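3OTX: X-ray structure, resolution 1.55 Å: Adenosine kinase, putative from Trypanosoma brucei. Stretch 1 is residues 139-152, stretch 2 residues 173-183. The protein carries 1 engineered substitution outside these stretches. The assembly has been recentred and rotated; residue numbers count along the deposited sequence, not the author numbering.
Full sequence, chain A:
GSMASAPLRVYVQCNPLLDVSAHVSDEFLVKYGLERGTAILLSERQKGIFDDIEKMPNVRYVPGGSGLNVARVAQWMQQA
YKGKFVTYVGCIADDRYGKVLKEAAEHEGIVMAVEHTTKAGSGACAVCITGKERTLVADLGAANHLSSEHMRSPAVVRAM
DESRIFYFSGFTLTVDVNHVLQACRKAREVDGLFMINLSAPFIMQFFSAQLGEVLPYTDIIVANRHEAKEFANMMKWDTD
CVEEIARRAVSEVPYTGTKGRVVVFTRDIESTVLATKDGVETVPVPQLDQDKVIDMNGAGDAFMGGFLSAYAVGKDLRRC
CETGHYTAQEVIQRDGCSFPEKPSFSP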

# COMPACT_ATOMS: atom_id res chain seq x y z
N ASP A 139 7.73 -2.67 12.65
CA ASP A 139 7.89 -1.91 13.89
C ASP A 139 7.69 -0.45 13.54
O ASP A 139 8.61 0.21 13.03
CB ASP A 139 9.29 -2.19 14.45
CG ASP A 139 9.60 -1.38 15.69
OD1 ASP A 139 8.70 -0.70 16.21
OD2 ASP A 139 10.75 -1.45 16.14
N LEU A 140 6.46 0.04 13.70
CA LEU A 140 6.13 1.37 13.19
C LEU A 140 6.97 2.52 13.76
O LEU A 140 7.17 3.50 13.05
CB LEU A 140 4.66 1.70 13.37
CG LEU A 140 3.64 0.82 12.63
CD1 LEU A 140 2.22 1.48 12.56
CD2 LEU A 140 4.08 0.39 11.28
N GLY A 141 7.37 2.43 15.03
CA GLY A 141 8.16 3.51 15.63
C GLY A 141 7.46 4.85 15.44
O GLY A 141 6.25 5.00 15.75
N ALA A 142 8.20 5.80 14.89
CA ALA A 142 7.69 7.14 14.66
C ALA A 142 6.36 7.14 13.89
O ALA A 142 5.53 8.03 14.09
CB ALA A 142 8.73 7.95 13.92
N ALA A 143 6.15 6.17 12.99
CA ALA A 143 4.95 6.20 12.15
C ALA A 143 3.68 6.13 13.00
O ALA A 143 2.64 6.66 12.63
CB ALA A 143 4.98 5.10 11.08
N ASN A 144 3.77 5.51 14.17
CA ASN A 144 2.61 5.36 15.03
C ASN A 144 2.26 6.64 15.78
O ASN A 144 1.24 6.70 16.45
CB ASN A 144 2.84 4.25 16.04
CG ASN A 144 1.57 3.63 16.55
OD1 ASN A 144 1.43 3.38 17.75
ND2 ASN A 144 0.66 3.37 15.65
N HIS A 145 3.12 7.64 15.68
CA HIS A 145 2.92 8.92 16.37
C HIS A 145 2.42 10.05 15.46
O HIS A 145 2.39 11.22 15.88
CB HIS A 145 4.23 9.34 17.04
CG HIS A 145 4.66 8.40 18.13
ND1 HIS A 145 4.30 8.58 19.44
CD2 HIS A 145 5.42 7.28 18.10
CE1 HIS A 145 4.81 7.61 20.18
NE2 HIS A 145 5.50 6.81 19.39
N LEU A 146 2.01 9.71 14.24
CA LEU A 146 1.41 10.71 13.34
C LEU A 146 0.23 11.40 14.07
O LEU A 146 -0.67 10.73 14.57
CB LEU A 146 0.99 10.06 12.03
CG LEU A 146 0.31 10.98 11.01
CD1 LEU A 146 1.24 12.06 10.53
CD2 LEU A 146 -0.15 10.14 9.82
N SER A 147 0.31 12.72 14.20
CA SER A 147 -0.62 13.47 15.05
C SER A 147 -1.76 14.21 14.32
O SER A 147 -1.65 14.56 13.13
CB SER A 147 0.17 14.48 15.90
OG SER A 147 0.64 15.57 15.10
N SER A 148 -2.83 14.48 15.07
CA SER A 148 -3.90 15.28 14.54
C SER A 148 -3.39 16.68 14.26
O SER A 148 -3.82 17.30 13.29
CB SER A 148 -5.07 15.31 15.51
OG SER A 148 -5.55 13.99 15.70
N GLU A 149 -2.44 17.15 15.08
CA GLU A 149 -1.85 18.48 14.83
C GLU A 149 -1.23 18.51 13.43
O GLU A 149 -1.43 19.46 12.64
CB GLU A 149 -0.80 18.85 15.89
CG GLU A 149 -1.34 19.14 17.30
CD GLU A 149 -2.14 17.99 17.93
OE1 GLU A 149 -1.77 16.79 17.80
OE2 GLU A 149 -3.16 18.30 18.58
N HIS A 150 -0.48 17.46 13.10
CA HIS A 150 0.12 17.43 11.78
C HIS A 150 -0.94 17.36 10.68
O HIS A 150 -0.82 18.00 9.64
CB HIS A 150 1.09 16.24 11.65
CG HIS A 150 1.84 16.24 10.35
ND1 HIS A 150 2.80 17.18 10.05
CD2 HIS A 150 1.72 15.45 9.24
CE1 HIS A 150 3.26 16.96 8.83
NE2 HIS A 150 2.61 15.93 8.31
N MET A 151 -1.98 16.55 10.90
CA MET A 151 -3.06 16.44 9.91
C MET A 151 -3.77 17.78 9.61
O MET A 151 -4.29 17.94 8.51
CB MET A 151 -4.11 15.42 10.36
CG MET A 151 -3.59 13.97 10.41
SD MET A 151 -2.91 13.36 8.84
CE MET A 151 -4.32 13.50 7.76
N ARG A 152 -3.73 18.71 10.55
CA ARG A 152 -4.41 20.01 10.40
C ARG A 152 -3.41 21.09 10.03
O ARG A 152 -3.79 22.26 9.92
CB ARG A 152 -5.12 20.42 11.71
CG ARG A 152 -6.27 19.52 12.08
CD ARG A 152 -7.07 20.08 13.24
NE ARG A 152 -6.27 20.17 14.45
CZ ARG A 152 -6.31 19.31 15.45
NH1 ARG A 152 -7.14 18.27 15.41
NH2 ARG A 152 -5.53 19.48 16.51
N LEU A 173 -4.94 2.05 9.31
CA LEU A 173 -6.06 1.88 10.24
C LEU A 173 -5.58 1.50 11.64
O LEU A 173 -6.34 1.57 12.60
CB LEU A 173 -7.01 0.82 9.69
CG LEU A 173 -7.66 1.30 8.38
CD1 LEU A 173 -8.39 0.15 7.68
CD2 LEU A 173 -8.65 2.47 8.62
N THR A 174 -4.31 1.10 11.74
CA THR A 174 -3.77 0.75 13.07
C THR A 174 -3.23 1.95 13.86
O THR A 174 -2.88 1.80 15.05
CB THR A 174 -2.66 -0.33 13.02
OG1 THR A 174 -1.39 0.29 12.71
CG2 THR A 174 -2.99 -1.41 12.03
N VAL A 175 -3.18 3.12 13.22
CA VAL A 175 -2.61 4.33 13.82
C VAL A 175 -3.77 5.15 14.40
O VAL A 175 -4.11 4.98 15.58
CB VAL A 175 -1.72 5.10 12.83
CG1 VAL A 175 -1.18 6.39 13.48
CG2 VAL A 175 -0.54 4.17 12.35
N ASP A 176 -4.43 5.95 13.57
CA ASP A 176 -5.62 6.67 14.04
C ASP A 176 -6.63 6.76 12.91
O ASP A 176 -6.39 7.44 11.91
CB ASP A 176 -5.24 8.08 14.51
CG ASP A 176 -6.37 8.79 15.23
OD1 ASP A 176 -7.55 8.41 15.09
OD2 ASP A 176 -6.06 9.76 15.96
N VAL A 177 -7.75 6.11 13.09
CA VAL A 177 -8.81 6.10 12.08
C VAL A 177 -9.28 7.50 11.72
O VAL A 177 -9.64 7.76 10.57
CB VAL A 177 -10.00 5.21 12.52
CG1 VAL A 177 -10.84 5.87 13.66
CG2 VAL A 177 -10.92 4.85 11.31
N ASN A 178 -9.26 8.39 12.70
CA ASN A 178 -9.64 9.77 12.47
C ASN A 178 -8.77 10.49 11.43
O ASN A 178 -9.28 11.37 10.72
CB ASN A 178 -9.72 10.51 13.79
CG ASN A 178 -10.88 10.02 14.64
OD1 ASN A 178 -11.97 9.73 14.14
ND2 ASN A 178 -10.64 9.90 15.93
N HIS A 179 -7.49 10.11 11.30
CA HIS A 179 -6.66 10.72 10.25
C HIS A 179 -7.19 10.32 8.88
O HIS A 179 -7.24 11.12 7.95
CB HIS A 179 -5.21 10.24 10.35
CG HIS A 179 -4.53 10.59 11.63
ND1 HIS A 179 -5.07 11.46 12.55
CD2 HIS A 179 -3.34 10.18 12.14
CE1 HIS A 179 -4.24 11.57 13.58
NE2 HIS A 179 -3.19 10.79 13.36
N VAL A 180 -7.59 9.06 8.76
CA VAL A 180 -8.14 8.53 7.53
C VAL A 180 -9.45 9.23 7.23
O VAL A 180 -9.66 9.65 6.08
CB VAL A 180 -8.39 7.01 7.62
CG1 VAL A 180 -8.70 6.46 6.24
CG2 VAL A 180 -7.12 6.31 8.16
N LEU A 181 -10.32 9.37 8.25
CA LEU A 181 -11.63 10.02 8.03
C LEU A 181 -11.49 11.47 7.56
O LEU A 181 -12.29 11.94 6.73
CB LEU A 181 -12.50 9.91 9.28
CG LEU A 181 -12.92 8.48 9.59
CD1 LEU A 181 -13.55 8.43 10.98
CD2 LEU A 181 -13.93 7.88 8.54
N GLN A 182 -10.43 12.15 8.00
CA GLN A 182 -10.19 13.52 7.53
C GLN A 182 -10.02 13.52 6.01
O GLN A 182 -10.62 14.33 5.31
CB GLN A 182 -8.97 14.16 8.19
CG GLN A 182 -8.64 15.55 7.64
CD GLN A 182 -7.41 16.14 8.27
OE1 GLN A 182 -7.16 15.95 9.47
NE2 GLN A 182 -6.62 16.87 7.49
N ALA A 183 -9.21 12.60 5.49
CA ALA A 183 -9.07 12.50 4.04
C ALA A 183 -10.34 12.02 3.34
O ALA A 183 -10.65 12.46 2.23
CB ALA A 183 -7.91 11.57 3.68
O HOH W 1 -1.59 4.85 17.24

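The two stretches bury 501 Å² between them, counting both sides, and the backbones approach most closely where the 3-10 segment 142-144 meets the loop at Val175: the CA atoms of Asn144 and Val175 lie 5.5 Å apart. Further along, the CA atoms of Met151 and His179 are 6.8 Å apart, so the short helix 148-151 sits beside the helix that follows Asp176. No backbone-to-backbone hydrogen bond joins the stretches; both direct hydrogen bonds run from a side chain of stretch 2 to a carbonyl of stretch 1.

His179 gives up the most surface, 105 Å². Its CA-to-CB bond points toward stretch 1, and with chi1 at -61° (m) the ring reaches the turn ahead of the short helix. There NE2 donates to Leu146 O at 2.8 Å with an N-H...O angle of 158°, which places the proton on NE2. Leu146 O accordingly lies near the ring plane, as an acceptor for a ring N-H should. Ser148 OG is also at the ring edge, 3.5 Å from His179 CE1.

Met151, with 84 Å² covered, takes one face of that ring. Its CG stands 3.8 Å from the ring centroid of His179 and 21° off the normal, a CH-pi contact, while SD is 4.7 Å from the same centroid and oblique. With chi1 at -66° and chi2 at -57° (both m), CG lies over the face and SD stays oblique to it; chi3 is -60° (m). One helical turn after His179, Gln182 extends with chi1 and chi2 both t, and its NE2 donates to Met151 O at 2.8 Å and 177°, almost perfectly linear. This bond serves the backbone carbonyl of Met151, while Met151 CB packs 3.2 Å from Gln182 OE1.

Val175 covers 74 Å² and supplies the apolar part of the contact. Its CG2 lies 3.9 Å from Leu140 CD1 and 3.6 Å from Asn144 ND2; its CG1 is 3.9 Å from Ala143 O and 4.5 Å from Leu146 CB. Water 1 joins the backbones nearby, donating to Val175 O at 3.0 Å and, weakly, to Asn144 O at 3.5 Å.

Local bonds hold the segments that present these groups. Ser147 OG caps the short helix by accepting from His150 N at 3.0 Å, and Asp176 OD1 caps the other by accepting from Asn178 N at 2.9 Å. A type II' turn from Leu140 to Ala143, closed by Ala143 N to Leu140 O at 2.9 Å, leads into the 3-10 segment; Gly141, at phi 53°, has a conformation that favours glycine.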